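PDB 6QXL: pyruvate kinase from Pseudomonas aeruginosa, which probably catalyses the last step of glycolysis, transferring the phosphoryl group of phosphoenolpyruvate to ADP to give pyruvate and ATP. Local coordinates for residues Glu23-Ala28 and Glu327-Met332; Ala33-Ser38 and Ala47-Val52; Met368-Ala371 and Gly376-Ala379. One frame throughout, in Å; residues are numbered along the deposited sequence.

Contacts 1 and 2 belong to the TIM barrel and contact 3 to the alpha/beta domain. Contact 1 sets helix 19-28 beside helix 325-340 on the outside of the barrel and is only partly buried, with a lysine at its margin. Contact 2, fully buried, packs helix 42-58 onto its own strand 32-36; contacts 1 and 2 touch where Ile26 meets Val52. Contact 3, about 30 Å from contact 1 between centres, also lays a helix against a strand, but near a subunit interface and with a water joining the two backbones. Side chains meet through carbon in all three; across its segments, contact 3 alone has a hydrogen-bonded bridge.

Contact 1. Residues Glu23-Ala28 and Glu327-Met332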
loop_
_atom_site.group_PDB
_atom_site.type_symbol
_atom_site.label_atom_id
_atom_site.label_comp_id
_atom_site.label_asym_id
_atom_site.label_seq_id
_atom_site.Cartn_x
_atom_site.Cartn_y
_atom_site.Cartn_z
ATOM N N GLU A 23 -11.060 37.456 -29.837
ATOM C CA GLU A 23 -11.285 38.091 -28.549
ATOM C C GLU A 23 -12.176 37.219 -27.650
ATOM O O GLU A 23 -11.886 37.039 -26.472
ATOM C CB GLU A 23 -11.870 39.492 -28.723
ATOM C CG GLU A 23 -11.973 40.283 -27.402
ATOM C CD GLU A 23 -12.116 41.766 -27.583
ATOM O OE1 GLU A 23 -12.757 42.237 -28.529
ATOM O OE2 GLU A 23 -11.552 42.503 -26.751
ATOM N N GLN A 24 -13.237 36.659 -28.219
ATOM C CA GLN A 24 -14.142 35.811 -27.451
ATOM C C GLN A 24 -13.489 34.507 -26.951
ATOM O O GLN A 24 -13.807 34.045 -25.853
ATOM C CB GLN A 24 -15.374 35.490 -28.267
ATOM C CG GLN A 24 -16.400 36.602 -28.324
ATOM C CD GLN A 24 -17.534 36.233 -29.273
ATOM O OE1 GLN A 24 -17.482 36.517 -30.493
ATOM N NE2 GLN A 24 -18.524 35.541 -28.739
ATOM N N LEU A 25 -12.588 33.939 -27.760
ATOM C CA LEU A 25 -11.840 32.760 -27.360
ATOM C C LEU A 25 -10.874 33.066 -26.210
ATOM O O LEU A 25 -10.727 32.266 -25.282
ATOM C CB LEU A 25 -11.053 32.171 -28.542
ATOM C CG LEU A 25 -11.787 31.575 -29.730
ATOM C CD1 LEU A 25 -10.770 31.154 -30.794
ATOM C CD2 LEU A 25 -12.669 30.420 -29.302
ATOM N N ILE A 26 -10.208 34.204 -26.298
ATOM C CA ILE A 26 -9.322 34.678 -25.233
ATOM C C ILE A 26 -10.119 34.827 -23.943
ATOM O O ILE A 26 -9.691 34.355 -22.884
ATOM C CB ILE A 26 -8.638 36.005 -25.626
ATOM C CG1 ILE A 26 -7.862 35.766 -26.971
ATOM C CG2 ILE A 26 -7.730 36.507 -24.535
ATOM C CD1 ILE A 26 -6.836 34.786 -27.094
ATOM N N LEU A 27 -11.275 35.459 -24.031
ATOM C CA LEU A 27 -12.109 35.649 -22.840
ATOM C C LEU A 27 -12.699 34.355 -22.328
ATOM O O LEU A 27 -12.960 34.240 -21.146
ATOM C CB LEU A 27 -13.232 36.655 -23.098
ATOM C CG LEU A 27 -12.779 38.082 -23.313
ATOM C CD1 LEU A 27 -13.886 38.844 -24.067
ATOM C CD2 LEU A 27 -12.374 38.755 -21.997
ATOM N N ALA A 28 -12.922 33.390 -23.212
ATOM C CA ALA A 28 -13.476 32.107 -22.793
ATOM C C ALA A 28 -12.436 31.242 -22.077
ATOM O O ALA A 28 -12.795 30.266 -21.413
ATOM C CB ALA A 28 -14.065 31.362 -23.977
ATOM N N GLU A 327 -18.270 28.326 -27.849
ATOM C CA GLU A 327 -19.039 27.456 -26.961
ATOM C C GLU A 327 -18.269 26.170 -26.636
ATOM O O GLU A 327 -18.364 25.656 -25.522
ATOM C CB GLU A 327 -20.401 27.139 -27.561
ATOM C CG GLU A 327 -21.288 28.375 -27.772
ATOM C CD GLU A 327 -21.104 29.151 -29.086
ATOM O OE1 GLU A 327 -20.107 28.972 -29.840
ATOM O OE2 GLU A 327 -21.995 29.947 -29.388
ATOM N N ALA A 328 -17.478 25.679 -27.598
ATOM C CA ALA A 328 -16.628 24.522 -27.360
ATOM C C ALA A 328 -15.606 24.793 -26.264
ATOM O O ALA A 328 -15.479 24.004 -25.325
ATOM C CB ALA A 328 -15.945 24.080 -28.639
ATOM N N VAL A 329 -14.903 25.915 -26.363
ATOM C CA VAL A 329 -13.921 26.279 -25.348
ATOM C C VAL A 329 -14.599 26.414 -23.982
ATOM O O VAL A 329 -14.115 25.880 -22.991
ATOM C CB VAL A 329 -13.187 27.576 -25.725
ATOM C CG1 VAL A 329 -12.391 28.136 -24.528
ATOM C CG2 VAL A 329 -12.284 27.341 -26.931
ATOM N N LYS A 330 -15.727 27.109 -23.937
ATOM C CA LYS A 330 -16.456 27.266 -22.676
ATOM C C LYS A 330 -16.827 25.915 -22.065
ATOM O O LYS A 330 -16.624 25.691 -20.871
ATOM C CB LYS A 330 -17.705 28.125 -22.848
ATOM C CG LYS A 330 -17.401 29.585 -23.073
ATOM C CD LYS A 330 -18.653 30.454 -22.925
ATOM C CE LYS A 330 -18.363 31.905 -23.304
ATOM N NZ LYS A 330 -19.615 32.646 -23.639
ATOM N N ALA A 331 -17.334 25.012 -22.902
ATOM C CA ALA A 331 -17.767 23.701 -22.420
ATOM C C ALA A 331 -16.563 22.906 -21.899
ATOM O O ALA A 331 -16.610 22.338 -20.808
ATOM C CB ALA A 331 -18.473 22.936 -23.513
ATOM N N MET A 332 -15.493 22.893 -22.677
ATOM C CA MET A 332 -14.298 22.186 -22.292
ATOM C C MET A 332 -13.773 22.701 -20.954
ATOM O O MET A 332 -13.448 21.914 -20.056
ATOM C CB MET A 332 -13.265 22.318 -23.408
ATOM C CG MET A 332 -11.962 21.632 -23.146
ATOM S SD MET A 332 -10.991 21.495 -24.639
ATOM C CE MET A 332 -11.420 19.822 -25.149
#
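Val329 faces helix 19-28 with CG1 anti to its backbone N (chi1 167°), a rotation that puts CG2 beside that nitrogen and lets the two methyls address different residues one turn apart. CG1 lies against the methyl of Ala28, 3.7 Å from its CB, and also comes close to the Ala28 carbonyl oxygen. CG2 takes the other direction and meets Leu25, with 3.9 Å between Val329 CG2 and Leu25 CD2. The leucine answers from its own side: CG is anti to the carbonyl carbon (chi1 -66°), and the CD2 branch reaches over so that the two side chains cross at about a right angle.

Ala28 is the point where the backbones come nearest, its CA lying 5.7 Å from the CA of Lys330. Its small methyl points at the neighbouring helix and is touched twice, by the valine and by the first part of the lysine chain, where Lys330 CG stands 3.9 Å from Ala28 CB. Beyond CG the lysine runs on extended.

The two helical segments run nearly parallel, 5° apart, with axes approaching to 9.2 Å. They belong to helices that follow the first and the eighth strands of the TIM barrel, so this is the seam at which the ring of outer helices closes on itself. Beneath them Val329 also packs on Leu315 of the last barrel strand and on Ile30, while Leu25 touches Val326 one turn earlier on the partner helix.

No hydrogen bond or salt bridge spans the two segments. Cohesion here therefore rests on van der Waals contact and the burial of apolar surface, passing from the branched side chains of buried Leu25 and Val329 to the methylene chain of an exposed lysine.

Contact 2. Residues Ala33-Ser38 and Ala47-Val52; sequences ARLNFS and ARARLV
Leu35 and Ala33 of the second TIM-barrel strand send their side chains outward to Ala49 and Val52 of the helix that follows, the strand-helix half of the beta-alpha-beta unit formed by 32-36, 42-58 and 64-68. The apolar contacts come in two pairs. Val52 brings its CG1 branch to the methyl of Ala33, 4.3 Å from CG1 to CB. One turn back along the helix sits Ala49: Leu35 has CG beside the backbone N (chi1 -48°) and CD1 anti to CA, which carries CD1 out to the Ala49 methyl, with 4.3 Å between Leu35 CD1 and Ala49 CB. Both helix residues also rest on Leu65 of the next strand, so helix 42-58 covers the groove between neighbouring barrel strands.

Polar partners occupy other parts of the strand. Arg34, between the two outward-facing residues, turns the opposite way; its NE pairs with Asp68 in a salt bridge and its NH1 is hydrogen-bonded to Thr11 OG1. The CB of Asn36 lies 4.0 Å above one face of that guanidinium, toward its rim. On the helix, Arg48 NE is held by Asn17 OD1.

At the ring of Phe37, the carbonyl oxygen of Leu35 sits over the centre of one face.

Where the strand ends, Asn36 forms an Asx turn. Its OD1 receives two donors from the same face of the amide: the hydroxyl OG of Ser38 at 3.1 Å, tilted 27° from the carbonyl plane, and Ser38 N at 3.2 Å, well above that plane.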
loop_
_atom_site.group_PDB
_atom_site.type_symbol
_atom_site.label_atom_id
_atom_site.label_comp_id
_atom_site.label_asym_id
_atom_site.label_seq_id
_atom_site.Cartn_x
_atom_site.Cartn_y
_atom_site.Cartn_z
ATOM N N ALA A 33 -2.849 28.857 -28.452
ATOM C CA ALA A 33 -3.395 28.870 -29.788
ATOM C C ALA A 33 -2.476 28.057 -30.677
ATOM O O ALA A 33 -1.261 28.302 -30.711
ATOM C CB ALA A 33 -3.506 30.294 -30.305
ATOM N N ARG A 34 -3.054 27.084 -31.388
ATOM C CA ARG A 34 -2.287 26.221 -32.275
ATOM C C ARG A 34 -2.470 26.709 -33.710
ATOM O O ARG A 34 -3.598 26.931 -34.162
ATOM C CB ARG A 34 -2.766 24.768 -32.138
ATOM C CG ARG A 34 -2.257 23.792 -33.192
ATOM C CD ARG A 34 -2.619 22.381 -32.774
ATOM N NE ARG A 34 -2.287 21.404 -33.825
ATOM C CZ ARG A 34 -3.107 20.976 -34.783
ATOM N NH1 ARG A 34 -4.361 21.398 -34.875
ATOM N NH2 ARG A 34 -2.664 20.096 -35.663
ATOM N N LEU A 35 -1.359 26.863 -34.410
ATOM C CA LEU A 35 -1.356 27.293 -35.786
ATOM C C LEU A 35 -0.921 26.088 -36.583
ATOM O O LEU A 35 0.245 25.671 -36.500
ATOM C CB LEU A 35 -0.384 28.457 -35.990
ATOM C CG LEU A 35 -0.489 29.604 -34.987
ATOM C CD1 LEU A 35 0.534 30.677 -35.392
ATOM C CD2 LEU A 35 -1.861 30.236 -34.943
ATOM N N ASN A 36 -1.854 25.509 -37.338
ATOM C CA ASN A 36 -1.571 24.288 -38.071
ATOM C C ASN A 36 -0.992 24.655 -39.419
ATOM O O ASN A 36 -1.699 25.170 -40.268
ATOM C CB ASN A 36 -2.851 23.449 -38.193
ATOM C CG ASN A 36 -2.630 22.127 -38.884
ATOM O OD1 ASN A 36 -1.496 21.717 -39.146
ATOM N ND2 ASN A 36 -3.713 21.459 -39.191
ATOM N N PHE A 37 0.286 24.379 -39.620
ATOM C CA PHE A 37 0.937 24.750 -40.878
ATOM C C PHE A 37 0.507 23.904 -42.058
ATOM O O PHE A 37 0.821 24.253 -43.179
ATOM C CB PHE A 37 2.468 24.727 -40.755
ATOM C CG PHE A 37 3.038 25.792 -39.853
ATOM C CD1 PHE A 37 2.629 27.122 -39.948
ATOM C CD2 PHE A 37 3.999 25.465 -38.905
ATOM C CE1 PHE A 37 3.165 28.102 -39.121
ATOM C CE2 PHE A 37 4.549 26.435 -38.071
ATOM C CZ PHE A 37 4.138 27.760 -38.182
ATOM N N SER A 38 -0.213 22.814 -41.840
ATOM C CA SER A 38 -0.768 22.044 -42.970
ATOM C C SER A 38 -1.677 22.904 -43.870
ATOM O O SER A 38 -1.797 22.615 -45.038
ATOM C CB SER A 38 -1.601 20.864 -42.462
ATOM O OG SER A 38 -0.828 20.012 -41.657
ATOM N N ALA A 47 -0.825 37.057 -39.165
ATOM C CA ALA A 47 -1.906 37.948 -38.768
ATOM C C ALA A 47 -2.598 37.430 -37.510
ATOM O O ALA A 47 -2.845 38.200 -36.575
ATOM C CB ALA A 47 -2.906 38.115 -39.904
ATOM N N ARG A 48 -2.887 36.132 -37.497
ATOM C CA ARG A 48 -3.492 35.503 -36.329
ATOM C C ARG A 48 -2.562 35.574 -35.101
ATOM O O ARG A 48 -2.996 35.929 -34.006
ATOM C CB ARG A 48 -3.864 34.050 -36.630
ATOM C CG ARG A 48 -5.044 33.897 -37.564
ATOM C CD ARG A 48 -5.123 32.483 -38.078
ATOM N NE ARG A 48 -6.169 32.322 -39.097
ATOM C CZ ARG A 48 -6.231 31.284 -39.940
ATOM N NH1 ARG A 48 -5.325 30.296 -39.883
ATOM N NH2 ARG A 48 -7.197 31.211 -40.833
ATOM N N ALA A 49 -1.281 35.278 -35.312
ATOM C CA ALA A 49 -0.304 35.319 -34.214
ATOM C C ALA A 49 -0.265 36.686 -33.548
ATOM O O ALA A 49 -0.314 36.779 -32.305
ATOM C CB ALA A 49 1.080 34.927 -34.703
ATOM N N ARG A 50 -0.221 37.737 -34.373
ATOM C CA ARG A 50 -0.182 39.103 -33.864
ATOM C C ARG A 50 -1.465 39.424 -33.104
ATOM O O ARG A 50 -1.428 40.059 -32.046
ATOM C CB ARG A 50 0.042 40.076 -35.017
ATOM C CG ARG A 50 0.178 41.551 -34.715
ATOM C CD ARG A 50 0.646 42.406 -35.890
ATOM N NE ARG A 50 1.648 41.884 -36.867
ATOM C CZ ARG A 50 2.929 41.604 -36.591
ATOM N NH1 ARG A 50 3.721 41.122 -37.540
ATOM N NH2 ARG A 50 3.414 41.792 -35.365
ATOM N N LEU A 51 -2.587 38.956 -33.624
ATOM C CA LEU A 51 -3.884 39.297 -33.070
ATOM C C LEU A 51 -4.109 38.620 -31.715
ATOM O O LEU A 51 -4.674 39.231 -30.806
ATOM C CB LEU A 51 -4.973 38.884 -34.069
ATOM C CG LEU A 51 -6.251 39.692 -34.256
ATOM C CD1 LEU A 51 -6.000 41.181 -34.278
ATOM C CD2 LEU A 51 -6.929 39.271 -35.555
ATOM N N VAL A 52 -3.672 37.373 -31.579
ATOM C CA VAL A 52 -3.869 36.656 -30.325
ATOM C C VAL A 52 -3.012 37.299 -29.251
ATOM O O VAL A 52 -3.484 37.534 -28.141
ATOM C CB VAL A 52 -3.567 35.146 -30.455
ATOM C CG1 VAL A 52 -3.663 34.449 -29.104
ATOM C CG2 VAL A 52 -4.369 34.457 -31.466
#

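Contact 3. Residues Met368-Ala371 and Gly376-Ala379; sequences MYTA and GIKA
Ile377 opens the first strand of the C-terminal alpha/beta domain, the domain that binds glucose 6-phosphate, and points its side chain at Ala371 and Thr370, near the end of the helix that leads into that strand. A tight helix-to-strand turn brings the two backbones together, with Ala371 CA 5.8 Å from Ile377 CA. From CB the isoleucine divides. The CG2 methyl stands anti to the backbone N and meets Ala371, 4.0 Å from Ile377 CG2 to Ala371 CB. The longer branch leaves through CG1, anti to the carbonyl carbon (chi1 -71°), and stretches on toward the helix. Its terminal CD1 reaches Thr370, lying 3.8 Å from the CG2 methyl of that residue and close to its carbonyl oxygen.

The threonine turns its methyl to the isoleucine, while OG1, on the other branch, is hydrogen-bonded to Ala366 O. Ile457 of the adjacent strand 455-461 touches Ile377, Thr370 and Ala371, adding to the hydrophobic layer between helix and sheet. The helix also borders a second subunit: Tyr369 stacks its ring on Tyr369 of that subunit.

Beside this apolar pairing, one water ties the two segments together, donating to both Ala371 O at 3.0 Å and Ile377 O at 2.8 Å.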
loop_
_atom_site.group_PDB
_atom_site.type_symbol
_atom_site.label_atom_id
_atom_site.label_comp_id
_atom_site.label_asym_id
_atom_site.label_seq_id
_atom_site.Cartn_x
_atom_site.Cartn_y
_atom_site.Cartn_z
ATOM N N MET A 368 6.084 20.994 -3.213
ATOM C CA MET A 368 4.801 20.308 -3.431
ATOM C C MET A 368 4.443 19.428 -2.246
ATOM O O MET A 368 3.292 19.447 -1.787
ATOM C CB MET A 368 4.817 19.515 -4.718
ATOM C CG MET A 368 5.009 20.391 -5.947
ATOM S SD MET A 368 3.940 21.842 -6.003
ATOM C CE MET A 368 2.351 21.099 -6.333
ATOM N N TYR A 369 5.435 18.708 -1.709
ATOM C CA TYR A 369 5.235 17.971 -0.462
ATOM C C TYR A 369 4.740 18.883 0.651
ATOM O O TYR A 369 3.746 18.591 1.307
ATOM C CB TYR A 369 6.516 17.291 -0.039
ATOM C CG TYR A 369 6.493 16.674 1.338
ATOM C CD1 TYR A 369 5.935 15.411 1.544
ATOM C CD2 TYR A 369 7.057 17.339 2.426
ATOM C CE1 TYR A 369 5.947 14.837 2.799
ATOM C CE2 TYR A 369 7.098 16.736 3.675
ATOM C CZ TYR A 369 6.550 15.489 3.853
ATOM O OH TYR A 369 6.596 14.910 5.094
ATOM N N THR A 370 5.416 20.001 0.853
ATOM C CA THR A 370 5.038 20.890 1.935
ATOM C C THR A 370 3.630 21.442 1.737
ATOM O O THR A 370 2.818 21.437 2.662
ATOM C CB THR A 370 6.048 22.035 2.068
ATOM O OG1 THR A 370 7.338 21.476 2.300
ATOM C CG2 THR A 370 5.687 22.940 3.210
ATOM N N ALA A 371 3.338 21.908 0.528
ATOM C CA ALA A 371 2.033 22.514 0.236
ATOM C C ALA A 371 0.891 21.519 0.371
ATOM O O ALA A 371 -0.171 21.853 0.898
ATOM C CB ALA A 371 2.023 23.138 -1.141
ATOM N N GLY A 376 -2.674 25.449 5.423
ATOM C CA GLY A 376 -2.571 26.893 5.509
ATOM C C GLY A 376 -1.904 27.545 4.307
ATOM O O GLY A 376 -2.093 28.746 4.076
ATOM N N ILE A 377 -1.110 26.772 3.554
ATOM C CA ILE A 377 -0.474 27.268 2.350
ATOM C C ILE A 377 -1.502 27.390 1.231
ATOM O O ILE A 377 -2.123 26.416 0.874
ATOM C CB ILE A 377 0.695 26.382 1.924
ATOM C CG1 ILE A 377 1.833 26.572 2.918
ATOM C CG2 ILE A 377 1.165 26.731 0.511
ATOM C CD1 ILE A 377 2.845 25.445 2.907
ATOM N N LYS A 378 -1.654 28.599 0.700
ATOM C CA LYS A 378 -2.649 28.892 -0.304
ATOM C C LYS A 378 -2.055 29.179 -1.668
ATOM O O LYS A 378 -2.809 29.325 -2.635
ATOM C CB LYS A 378 -3.498 30.090 0.131
ATOM C CG LYS A 378 -4.212 29.918 1.465
ATOM C CD LYS A 378 -5.273 28.825 1.467
ATOM C CE LYS A 378 -5.949 28.803 2.823
ATOM N NZ LYS A 378 -6.660 27.529 3.031
ATOM N N ALA A 379 -0.739 29.287 -1.765
ATOM C CA ALA A 379 -0.106 29.544 -3.050
ATOM C C ALA A 379 1.375 29.276 -3.003
ATOM O O ALA A 379 1.959 29.245 -1.942
ATOM C CB ALA A 379 -0.360 30.982 -3.503
HETATM O O HOH W 1 -2.493 23.679 0.821
#